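Local coordinates for protein DR hemagglutinin structural subunit (Escherichia coli, PDB 1UT1) that forms the fimbrial adhesin subunit that binds the Dr blood group antigen and mediates attachment of uropathogenic bacteria to the upper urinary tract, at residues Q29-V32 against G33-V37; V37-R41 against G42-D46; S83-N86 against R87-L90. The protein carries 3 engineered substitutions. All coordinates share one frame; numbering follows the deposited sequence.

Interaction 1 of 3, residues Q29-V32 against G33-V37; sequences QVRV and GDLTV. With SO4 (sulfate ion), chain B.
Arg31 reaches forward along the loop that follows its strand, and its NH2 arrives beside Leu35 and the carbonyl of Thr36. NH2 lies 3.1 Å from Thr36 O and 3.9 Å from Leu35 CD2, both placed obliquely to the guanidinium. The side chain gets there by bending twice, at chi2 (-73°) and chi3 (-93°). On the strand side NH1 gives a weak hydrogen bond of 2.9 Å to Gln29 OE1, with Gln29 CD at the edge of the guanidinium, in its plane.

Water carries much of the polar contact. One molecule lies 2.7 Å from both Val32 O and Asp34 O, and a second sits between Arg31 O and Gly33 O, the bond to Arg31 O being weak; each has more acceptors around it than protons to give. In the loop, Gly33 takes a positive phi, which favours glycine, and a sulfate probably left from crystallisation takes two weak bonds from Asp34 N, the shorter 3.3 Å to its O2. Thr19 N of the second subunit binds the same ion.

Residues 29-31 pair antiparallel with a strand of that subunit, while no clear direct bond joins strand to loop: waters and the oblique Arg31 contact link them.

Interaction 2 of 3, residues V37-R41 against G42-D46; sequences VAKTR and GQLTD. With SO4 (sulfate ion), chain G; EDO (1,2-ethanediol), chain J.
Thr40 and Gln43 close a short 3-10 turn that carries the chain off the end of strand 38-40, and Leu44 after it is the centre of an inverse gamma turn. Gln43 N donates to Thr40 O at 3.0 Å and, one residue on, Leu44 N donates to Arg41 O at 2.9 Å. Thr40 adds its hydroxyl: with chi1 at 66°, OG1 stands between the backbone N and the carbonyl carbon, where it takes a second, weak bond from Gln43 N at 3.3 Å. The Gln43 side chain runs extended beyond CG and crosses that of Thr40 at about a right angle, its CG 3.4 Å from Thr40 OG1.

Lys39 crosses Gln43 and Leu44 obliquely. Its CD packs 3.9 Å from Leu44 CD2, and a bend at chi4 (-77°) carries NZ to an ethanediol oxygen and to Pro49 O. Leu44 is buried, its CB against Arg41 O and its side chain also touching Thr132.

The Arg41 chain, extended from CG to NE, runs to a sulfate that Lys27 N also binds and that lies at the edge of the guanidinium, in its plane; ethanediol and sulfate are both probably from the crystallisation liquor. Arg41 NE donates to sulfate O1 at 3.3 Å, a fairly straight bond with an N-H...O angle of 157°.

Interaction 3 of 3, residues S83-N86 against R87-L90; sequences SDNN and RDKL. With EDO (1,2-ethanediol), chain I.
A type I beta turn from Ser83 to Asn86 begins the connection between antiparallel strands 78-83 and 89-96, and Ser83 fastens its start to Asp88 on the returning chain. Ser83 N donates to Asp88 O at 2.9 Å. In the other direction Asp88 N donates to Ser83 OG, also at 2.9 Å and nearly straight, with an N-H...O angle of 165°. The hydroxyl can take this bond because chi1 of 58° holds OG between the backbone N and the carbonyl carbon of Ser83, turned toward the incoming amide.

Within the turn itself, Asn86 N bonds to Ser83 O at 2.9 Å. Asn86 has a positive phi, and after it Arg87 and Asp88 lead the chain into the next strand; the whole is a beta hairpin whose loop residues 84-87 are exposed, while Ser83 is buried. Ladder pairing continues beyond Asp88, where Leu90 bonds through its backbone to Leu81. Tyr137 of strand 135-147 touches the side chains of both Ser83 and Asp88.

Asp88 also meets a small molecule, an ethanediol probably taken up from the crystallisation liquor. The ethanediol O1 donates to Asp88 OD2 at 2.6 Å and receives a weak bond from Ser83 OG at 3.2 Å. Nearby, the Asn85 side chain lies against Arg87 CB and crosses the arginine side chain obliquely.

In the fold
Interactions 1 and 2 are consecutive: residues 29-37 lead into residues 37-46, with Val37 common to both, and their centres are 14 Å apart. They touch where Arg31 NH1 lies 3.5 Å from Ala38 CB, so the arginine that reaches over the first loop also rests on strand 38-40. Both fall in the predicted receptor-binding region, whereas interaction 3 comes later in the chain. Interaction 3 nevertheless meets interaction 2, Leu44 CD1 packing 4.1 Å from Leu90 CD1, with centres 15 Å apart. Interactions 1 and 3 do not touch; their nearest atoms are about 10 Å apart. Interaction 1 alone lies on the strand that joins the second subunit's sheet.

Interaction 1 of 3, residues Q29-V32 against G33-V37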
ATOM      1  N   GLN A  29     -15.516  -5.629 -18.892  1.00 13.71           N
ATOM      2  CA  GLN A  29     -14.636  -5.109 -17.846  1.00 12.81           C
ATOM      3  C   GLN A  29     -15.455  -4.912 -16.579  1.00 16.54           C
ATOM      4  O   GLN A  29     -16.422  -4.160 -16.586  1.00 17.97           O
ATOM      5  CB  GLN A  29     -14.105  -3.752 -18.337  1.00 13.80           C
ATOM      6  CG  GLN A  29     -13.166  -3.022 -17.402  1.00 19.57           C
ATOM      7  CD  GLN A  29     -12.756  -1.664 -17.968  1.00 32.43           C
ATOM      8  OE1 GLN A  29     -13.512  -0.711 -17.868  1.00 25.11           O
ATOM      9  NE2 GLN A  29     -11.597  -1.607 -18.664  1.00 21.85           N
ATOM     10  N   VAL A  30     -15.018  -5.519 -15.468  1.00 11.09           N
ATOM     11  CA  VAL A  30     -15.778  -5.417 -14.224  1.00  9.86           C
ATOM     12  C   VAL A  30     -14.970  -4.679 -13.170  1.00 13.78           C
ATOM     13  O   VAL A  30     -13.963  -5.211 -12.666  1.00 13.84           O
ATOM     14  CB  VAL A  30     -16.146  -6.797 -13.723  1.00 13.98           C
ATOM     15  CG1 VAL A  30     -16.996  -6.687 -12.464  1.00 13.73           C
ATOM     16  CG2 VAL A  30     -16.907  -7.593 -14.870  1.00 14.01           C
ATOM     17  N   ARG A  31     -15.381  -3.441 -12.885  1.00 10.44           N
ATOM     18  CA  ARG A  31     -14.665  -2.572 -11.934  1.00 11.33           C
ATOM     19  C   ARG A  31     -15.174  -2.900 -10.545  1.00 14.33           C
ATOM     20  O   ARG A  31     -16.371  -2.936 -10.309  1.00 16.23           O
ATOM     21  CB  ARG A  31     -14.910  -1.059 -12.243  1.00 14.89           C
ATOM     22  CG  ARG A  31     -14.658  -0.627 -13.685  1.00 33.26           C
ATOM     23  CD  ARG A  31     -13.173  -0.578 -14.002  1.00 55.95           C
ATOM     24  NE  ARG A  31     -12.590   0.746 -13.788  1.00 64.49           N
ATOM     25  CZ  ARG A  31     -12.111   1.518 -14.759  1.00 76.99           C
ATOM     26  NH1 ARG A  31     -12.180   1.119 -16.022  1.00 58.96           N
ATOM     27  NH2 ARG A  31     -11.577   2.697 -14.468  1.00 67.74           N
ATOM     28  N   VAL A  32     -14.253  -3.218  -9.650  1.00 13.22           N
ATOM     29  CA  VAL A  32     -14.589  -3.568  -8.287  1.00 11.53           C
ATOM     30  C   VAL A  32     -13.934  -2.563  -7.350  1.00 17.63           C
ATOM     31  O   VAL A  32     -12.713  -2.379  -7.375  1.00 14.99           O
ATOM     32  CB  VAL A  32     -14.081  -4.964  -7.951  1.00 14.26           C
ATOM     33  CG1 VAL A  32     -14.471  -5.365  -6.497  1.00 13.65           C
ATOM     34  CG2 VAL A  32     -14.609  -5.972  -8.981  1.00 14.30           C
ATOM     35  N   GLY A  33     -14.752  -1.917  -6.527  1.00 18.25           N
ATOM     36  CA  GLY A  33     -14.247  -0.986  -5.526  1.00 20.40           C
ATOM     37  C   GLY A  33     -13.888   0.350  -6.124  1.00 27.82           C
ATOM     38  O   GLY A  33     -14.353   0.724  -7.197  1.00 27.07           O
ATOM     39  N   ASP A  34     -12.986   1.037  -5.449  1.00 31.98           N
ATOM     40  CA  ASP A  34     -12.592   2.377  -5.844  1.00 34.20           C
ATOM     41  C   ASP A  34     -12.040   2.465  -7.250  1.00 37.57           C
ATOM     42  O   ASP A  34     -11.431   1.520  -7.759  1.00 35.20           O
ATOM     43  CB  ASP A  34     -11.599   2.951  -4.839  1.00 37.27           C
ATOM     44  CG  ASP A  34     -12.284   3.542  -3.618  1.00 48.84           C
ATOM     45  OD1 ASP A  34     -11.672   4.416  -2.967  1.00 49.21           O
ATOM     46  OD2 ASP A  34     -13.435   3.143  -3.326  1.00 52.78           O
ATOM     47  N   LEU A  35     -12.287   3.597  -7.888  1.00 35.38           N
ATOM     48  CA  LEU A  35     -11.811   3.799  -9.235  1.00 35.91           C
ATOM     49  C   LEU A  35     -10.292   3.736  -9.245  1.00 35.93           C
ATOM     50  O   LEU A  35      -9.633   4.336  -8.397  1.00 32.72           O
ATOM     51  CB  LEU A  35     -12.287   5.153  -9.783  1.00 37.04           C
ATOM     52  CG  LEU A  35     -13.690   5.143 -10.395  1.00 44.41           C
ATOM     53  CD1 LEU A  35     -14.221   6.579 -10.555  1.00 45.68           C
ATOM     54  CD2 LEU A  35     -13.694   4.394 -11.735  1.00 47.33           C
ATOM     55  N   THR A  36      -9.753   2.987 -10.203  1.00 30.89           N
ATOM     56  CA  THR A  36      -8.317   2.921 -10.429  1.00 29.93           C
ATOM     57  C   THR A  36      -8.094   2.953 -11.936  1.00 31.04           C
ATOM     58  O   THR A  36      -9.026   2.748 -12.707  1.00 29.68           O
ATOM     59  CB  THR A  36      -7.683   1.651  -9.819  1.00 35.86           C
ATOM     60  OG1 THR A  36      -8.290   0.485 -10.383  1.00 31.39           O
ATOM     61  CG2 THR A  36      -7.874   1.626  -8.302  1.00 39.50           C
ATOM     62  N   VAL A  37      -6.862   3.233 -12.351  1.00 25.91           N
ATOM     63  CA  VAL A  37      -6.533   3.337 -13.762  1.00 24.94           C
ATOM     64  C   VAL A  37      -6.632   1.960 -14.442  1.00 25.44           C
ATOM     65  O   VAL A  37      -5.777   1.091 -14.218  1.00 20.27           O
ATOM     66  CB  VAL A  37      -5.109   3.871 -13.967  1.00 29.57           C
ATOM     67  CG1 VAL A  37      -4.822   4.084 -15.449  1.00 30.28           C
ATOM     68  CG2 VAL A  37      -4.890   5.148 -13.188  1.00 30.28           C
TER
HETATM   69  S   SO4 B1139     -10.560  -0.555  -3.068  1.00 51.30           S
HETATM   70  O1  SO4 B1139     -10.556   0.441  -1.946  1.00 52.40           O
HETATM   71  O2  SO4 B1139     -10.037  -0.026  -4.333  1.00 52.51           O
HETATM   72  O3  SO4 B1139      -9.606  -1.639  -2.662  1.00 50.88           O
HETATM   73  O4  SO4 B1139     -11.891  -1.171  -3.127  1.00 51.63           O
HETATM   74  O   HOH W   1     -16.511  -0.172  -9.122  1.00 32.54           O
HETATM   75  O   HOH W   2     -10.441  -0.906  -7.044  1.00 23.82           O

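Interaction 2 of 3, residues V37-R41 against G42-D46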
ATOM      1  N   VAL A  37      -6.862   3.233 -12.351  1.00 25.91           N
ATOM      2  CA  VAL A  37      -6.533   3.337 -13.762  1.00 24.94           C
ATOM      3  C   VAL A  37      -6.632   1.960 -14.442  1.00 25.44           C
ATOM      4  O   VAL A  37      -5.777   1.091 -14.218  1.00 20.27           O
ATOM      5  CB  VAL A  37      -5.109   3.871 -13.967  1.00 29.57           C
ATOM      6  CG1 VAL A  37      -4.822   4.084 -15.449  1.00 30.28           C
ATOM      7  CG2 VAL A  37      -4.890   5.148 -13.188  1.00 30.28           C
ATOM      8  N   ALA A  38      -7.631   1.803 -15.314  1.00 21.53           N
ATOM      9  CA  ALA A  38      -7.789   0.555 -16.072  1.00 20.18           C
ATOM     10  C   ALA A  38      -8.016   0.850 -17.550  1.00 22.38           C
ATOM     11  O   ALA A  38      -8.678   1.834 -17.884  1.00 22.25           O
ATOM     12  CB  ALA A  38      -8.954  -0.250 -15.529  1.00 20.67           C
ATOM     13  N   LYS A  39      -7.508  -0.025 -18.423  1.00 13.71           N
ATOM     14  CA  LYS A  39      -7.761   0.063 -19.876  1.00 11.32           C
ATOM     15  C   LYS A  39      -8.083  -1.337 -20.372  1.00 15.62           C
ATOM     16  O   LYS A  39      -7.490  -2.322 -19.879  1.00 13.83           O
ATOM     17  CB  LYS A  39      -6.491   0.504 -20.625  1.00 12.80           C
ATOM     18  CG  LYS A  39      -6.096   1.962 -20.462  1.00 17.14           C
ATOM     19  CD  LYS A  39      -4.972   2.277 -21.455  1.00 27.73           C
ATOM     20  CE  LYS A  39      -4.126   3.458 -21.009  1.00 36.07           C
ATOM     21  NZ  LYS A  39      -4.823   4.744 -21.269  1.00 28.07           N
ATOM     22  N   THR A  40      -8.866  -1.438 -21.452  1.00 12.48           N
ATOM     23  CA  THR A  40      -9.012  -2.741 -22.114  1.00 11.58           C
ATOM     24  C   THR A  40      -7.699  -2.925 -22.916  1.00 14.16           C
ATOM     25  O   THR A  40      -7.011  -1.956 -23.239  1.00 14.51           O
ATOM     26  CB  THR A  40     -10.174  -2.746 -23.129  1.00 15.71           C
ATOM     27  OG1 THR A  40      -9.849  -1.846 -24.201  1.00 18.74           O
ATOM     28  CG2 THR A  40     -11.507  -2.333 -22.456  1.00 16.29           C
ATOM     29  N   ARG A  41      -7.398  -4.143 -23.316  1.00 12.22           N
ATOM     30  CA  ARG A  41      -6.167  -4.342 -24.068  1.00 13.19           C
ATOM     31  C   ARG A  41      -6.279  -3.703 -25.455  1.00 15.92           C
ATOM     32  O   ARG A  41      -5.310  -3.210 -25.967  1.00 13.53           O
ATOM     33  CB  ARG A  41      -5.784  -5.813 -24.161  1.00 17.89           C
ATOM     34  CG  ARG A  41      -6.916  -6.736 -24.564  1.00 24.74           C
ATOM     35  CD  ARG A  41      -6.446  -8.183 -24.531  1.00 30.02           C
ATOM     36  NE  ARG A  41      -7.512  -9.105 -24.900  1.00 34.54           N
ATOM     37  CZ  ARG A  41      -7.411 -10.428 -24.816  1.00 61.93           C
ATOM     38  NH1 ARG A  41      -6.295 -10.982 -24.344  1.00 52.03           N
ATOM     39  NH2 ARG A  41      -8.444 -11.196 -25.133  1.00 55.84           N
ATOM     40  N   GLY A  42      -7.503  -3.547 -25.946  1.00 15.85           N
ATOM     41  CA  GLY A  42      -7.732  -2.868 -27.229  1.00 15.02           C
ATOM     42  C   GLY A  42      -7.338  -1.394 -27.182  1.00 19.87           C
ATOM     43  O   GLY A  42      -7.136  -0.780 -28.228  1.00 20.12           O
ATOM     44  N   GLN A  43      -7.250  -0.818 -25.973  1.00 16.34           N
ATOM     45  CA  GLN A  43      -6.879   0.592 -25.798  1.00 13.74           C
ATOM     46  C   GLN A  43      -5.359   0.773 -25.746  1.00 15.32           C
ATOM     47  O   GLN A  43      -4.865   1.896 -25.637  1.00 12.42           O
ATOM     48  CB  GLN A  43      -7.481   1.142 -24.519  1.00 14.71           C
ATOM     49  CG  GLN A  43      -8.959   1.427 -24.613  1.00 21.33           C
ATOM     50  CD  GLN A  43      -9.486   2.033 -23.336  1.00 34.71           C
ATOM     51  OE1 GLN A  43      -9.617   3.263 -23.206  1.00 29.22           O
ATOM     52  NE2 GLN A  43      -9.636   1.197 -22.337  1.00 14.43           N
ATOM     53  N   LEU A  44      -4.631  -0.348 -25.772  1.00 13.62           N
ATOM     54  CA  LEU A  44      -3.189  -0.321 -25.743  1.00 12.06           C
ATOM     55  C   LEU A  44      -2.612  -0.102 -27.134  1.00 14.29           C
ATOM     56  O   LEU A  44      -1.782  -0.862 -27.593  1.00 13.18           O
ATOM     57  CB  LEU A  44      -2.617  -1.575 -25.076  1.00 11.49           C
ATOM     58  CG  LEU A  44      -3.150  -1.794 -23.638  1.00 14.45           C
ATOM     59  CD1 LEU A  44      -2.611  -3.145 -23.106  1.00 17.51           C
ATOM     60  CD2 LEU A  44      -2.696  -0.647 -22.741  1.00 15.78           C
ATOM     61  N   THR A  45      -3.060   0.978 -27.769  1.00 12.30           N
ATOM     62  CA  THR A  45      -2.601   1.336 -29.107  1.00 11.68           C
ATOM     63  C   THR A  45      -1.269   2.096 -29.038  1.00 14.36           C
ATOM     64  O   THR A  45      -0.787   2.458 -27.954  1.00 11.02           O
ATOM     65  CB  THR A  45      -3.657   2.167 -29.831  1.00 18.04           C
ATOM     66  OG1 THR A  45      -3.889   3.383 -29.105  1.00 16.24           O
ATOM     67  CG2 THR A  45      -4.968   1.374 -29.932  1.00 18.31           C
ATOM     68  N   ASP A  46      -0.612   2.234 -30.188  1.00 11.12           N
ATOM     69  CA  ASP A  46       0.709   2.855 -30.218  1.00 10.99           C
ATOM     70  C   ASP A  46       0.653   4.289 -29.676  1.00 13.87           C
ATOM     71  O   ASP A  46      -0.224   5.086 -30.067  1.00 11.92           O
ATOM     72  CB  ASP A  46       1.262   2.854 -31.632  1.00 11.75           C
ATOM     73  CG  ASP A  46       2.718   3.303 -31.697  1.00 17.05           C
ATOM     74  OD1 ASP A  46       3.161   3.694 -32.810  1.00 18.24           O
ATOM     75  OD2 ASP A  46       3.436   3.204 -30.684  1.00 14.64           O
TER
HETATM   76  S   SO4 G1140     -11.114  -8.578 -25.838  1.00 53.60           S
HETATM   77  O1  SO4 G1140     -10.336  -7.491 -25.157  1.00 53.00           O
HETATM   78  O2  SO4 G1140     -11.144  -8.461 -27.305  1.00 54.10           O
HETATM   79  O3  SO4 G1140     -10.385  -9.863 -25.566  1.00 53.01           O
HETATM   80  O4  SO4 G1140     -12.430  -8.688 -25.166  1.00 53.23           O
HETATM   81  C1  EDO J1143      -6.319   5.524 -23.853  1.00 41.10           C
HETATM   82  O1  EDO J1143      -5.316   6.331 -23.241  1.00 41.64           O
HETATM   83  C2  EDO J1143      -5.838   5.110 -25.259  1.00 40.34           C
HETATM   84  O2  EDO J1143      -5.649   6.293 -26.068  1.00 39.26           O

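Interaction 3 of 3, residues S83-N86 against R87-L90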
ATOM      1  N   SER A  83       3.841  -7.242 -15.222  1.00 11.09           N
ATOM      2  CA  SER A  83       2.683  -7.808 -14.503  1.00 10.18           C
ATOM      3  C   SER A  83       3.064  -8.203 -13.056  1.00 13.53           C
ATOM      4  O   SER A  83       4.245  -8.365 -12.722  1.00 11.96           O
ATOM      5  CB  SER A  83       2.130  -9.030 -15.253  1.00 13.32           C
ATOM      6  OG  SER A  83       3.132 -10.024 -15.397  1.00 15.31           O
ATOM      7  N   ASP A  84       2.052  -8.383 -12.214  1.00 14.04           N
ATOM      8  CA  ASP A  84       2.263  -8.763 -10.815  1.00 13.80           C
ATOM      9  C   ASP A  84       3.120 -10.057 -10.692  1.00 16.83           C
ATOM     10  O   ASP A  84       3.943 -10.176  -9.787  1.00 17.83           O
ATOM     11  CB  ASP A  84       0.915  -8.984 -10.139  1.00 13.86           C
ATOM     12  CG  ASP A  84       0.305  -7.703  -9.629  1.00 18.69           C
ATOM     13  OD1 ASP A  84       0.884  -6.626  -9.866  1.00 17.33           O
ATOM     14  OD2 ASP A  84      -0.845  -7.766  -9.155  1.00 20.18           O
ATOM     15  N   ASN A  85       2.937 -10.993 -11.619  1.00 13.85           N
ATOM     16  CA  ASN A  85       3.703 -12.260 -11.575  1.00 14.13           C
ATOM     17  C   ASN A  85       5.097 -12.213 -12.229  1.00 15.60           C
ATOM     18  O   ASN A  85       5.828 -13.209 -12.216  1.00 16.02           O
ATOM     19  CB  ASN A  85       2.861 -13.437 -12.075  1.00 18.17           C
ATOM     20  CG  ASN A  85       2.711 -13.482 -13.615  1.00 23.36           C
ATOM     21  OD1 ASN A  85       2.142 -14.428 -14.140  1.00 25.55           O
ATOM     22  ND2 ASN A  85       3.223 -12.482 -14.323  1.00 11.31           N
ATOM     23  N   ASN A  86       5.516 -11.007 -12.648  1.00 11.39           N
ATOM     24  CA  ASN A  86       6.820 -10.763 -13.248  1.00 11.39           C
ATOM     25  C   ASN A  86       6.989 -11.309 -14.637  1.00 14.08           C
ATOM     26  O   ASN A  86       8.057 -11.221 -15.224  1.00 14.75           O
ATOM     27  CB  ASN A  86       7.974 -11.249 -12.335  1.00 12.41           C
ATOM     28  CG  ASN A  86       9.271 -10.497 -12.583  1.00 22.64           C
ATOM     29  OD1 ASN A  86      10.346 -11.088 -12.723  1.00 19.98           O
ATOM     30  ND2 ASN A  86       9.158  -9.198 -12.737  1.00 14.07           N
ATOM     31  N   ARG A  87       5.924 -11.841 -15.208  1.00 13.58           N
ATOM     32  CA  ARG A  87       6.058 -12.445 -16.525  1.00 14.13           C
ATOM     33  C   ARG A  87       5.822 -11.571 -17.739  1.00 16.19           C
ATOM     34  O   ARG A  87       6.518 -11.704 -18.748  1.00 15.68           O
ATOM     35  CB  ARG A  87       5.208 -13.710 -16.646  1.00 14.84           C
ATOM     36  CG  ARG A  87       5.489 -14.444 -17.952  1.00 21.37           C
ATOM     37  CD  ARG A  87       4.997 -15.869 -17.935  1.00 23.84           C
ATOM     38  NE  ARG A  87       5.418 -16.646 -16.762  1.00 18.42           N
ATOM     39  CZ  ARG A  87       4.808 -17.772 -16.400  1.00 28.69           C
ATOM     40  NH1 ARG A  87       3.807 -18.214 -17.134  1.00 22.04           N
ATOM     41  NH2 ARG A  87       5.180 -18.445 -15.315  1.00 22.70           N
ATOM     42  N   ASP A  88       4.742 -10.802 -17.706  1.00 12.15           N
ATOM     43  CA  ASP A  88       4.264 -10.126 -18.894  1.00 11.03           C
ATOM     44  C   ASP A  88       4.666  -8.667 -18.926  1.00 13.54           C
ATOM     45  O   ASP A  88       4.557  -7.949 -17.914  1.00 11.22           O
ATOM     46  CB  ASP A  88       2.748 -10.286 -19.020  1.00 11.30           C
ATOM     47  CG  ASP A  88       2.329 -11.747 -19.051  1.00 19.99           C
ATOM     48  OD1 ASP A  88       2.770 -12.459 -19.973  1.00 17.29           O
ATOM     49  OD2 ASP A  88       1.673 -12.209 -18.086  1.00 21.54           O
ATOM     50  N   LYS A  89       5.218  -8.275 -20.075  1.00 11.26           N
ATOM     51  CA  LYS A  89       5.718  -6.925 -20.281  1.00 10.75           C
ATOM     52  C   LYS A  89       4.781  -6.045 -21.126  1.00 12.26           C
ATOM     53  O   LYS A  89       4.201  -6.490 -22.137  1.00 11.76           O
ATOM     54  CB  LYS A  89       7.085  -6.981 -20.970  1.00 10.90           C
ATOM     55  CG  LYS A  89       8.133  -7.774 -20.213  1.00 14.05           C
ATOM     56  CD  LYS A  89       9.368  -7.942 -21.120  1.00 19.69           C
ATOM     57  CE  LYS A  89      10.455  -8.757 -20.423  1.00 27.22           C
ATOM     58  NZ  LYS A  89      11.609  -8.956 -21.344  1.00 45.81           N
ATOM     59  N   LEU A  90       4.720  -4.766 -20.760  1.00 10.14           N
ATOM     60  CA  LEU A  90       4.031  -3.767 -21.586  1.00 10.34           C
ATOM     61  C   LEU A  90       5.078  -2.700 -21.874  1.00 12.33           C
ATOM     62  O   LEU A  90       5.461  -1.942 -20.972  1.00 10.79           O
ATOM     63  CB  LEU A  90       2.859  -3.169 -20.819  1.00 10.04           C
ATOM     64  CG  LEU A  90       2.043  -2.062 -21.490  1.00 12.89           C
ATOM     65  CD1 LEU A  90       1.441  -2.590 -22.829  1.00 12.36           C
ATOM     66  CD2 LEU A  90       0.893  -1.643 -20.513  1.00 13.90           C
TER
HETATM   67  C1  EDO I1142      -0.914 -11.229 -16.390  1.00 27.05           C
HETATM   68  O1  EDO I1142       0.383 -11.625 -15.926  1.00 26.04           O
HETATM   69  C2  EDO I1142      -1.616 -12.460 -17.012  1.00 28.86           C
HETATM   70  O2  EDO I1142      -1.392 -13.621 -16.184  1.00 29.85           O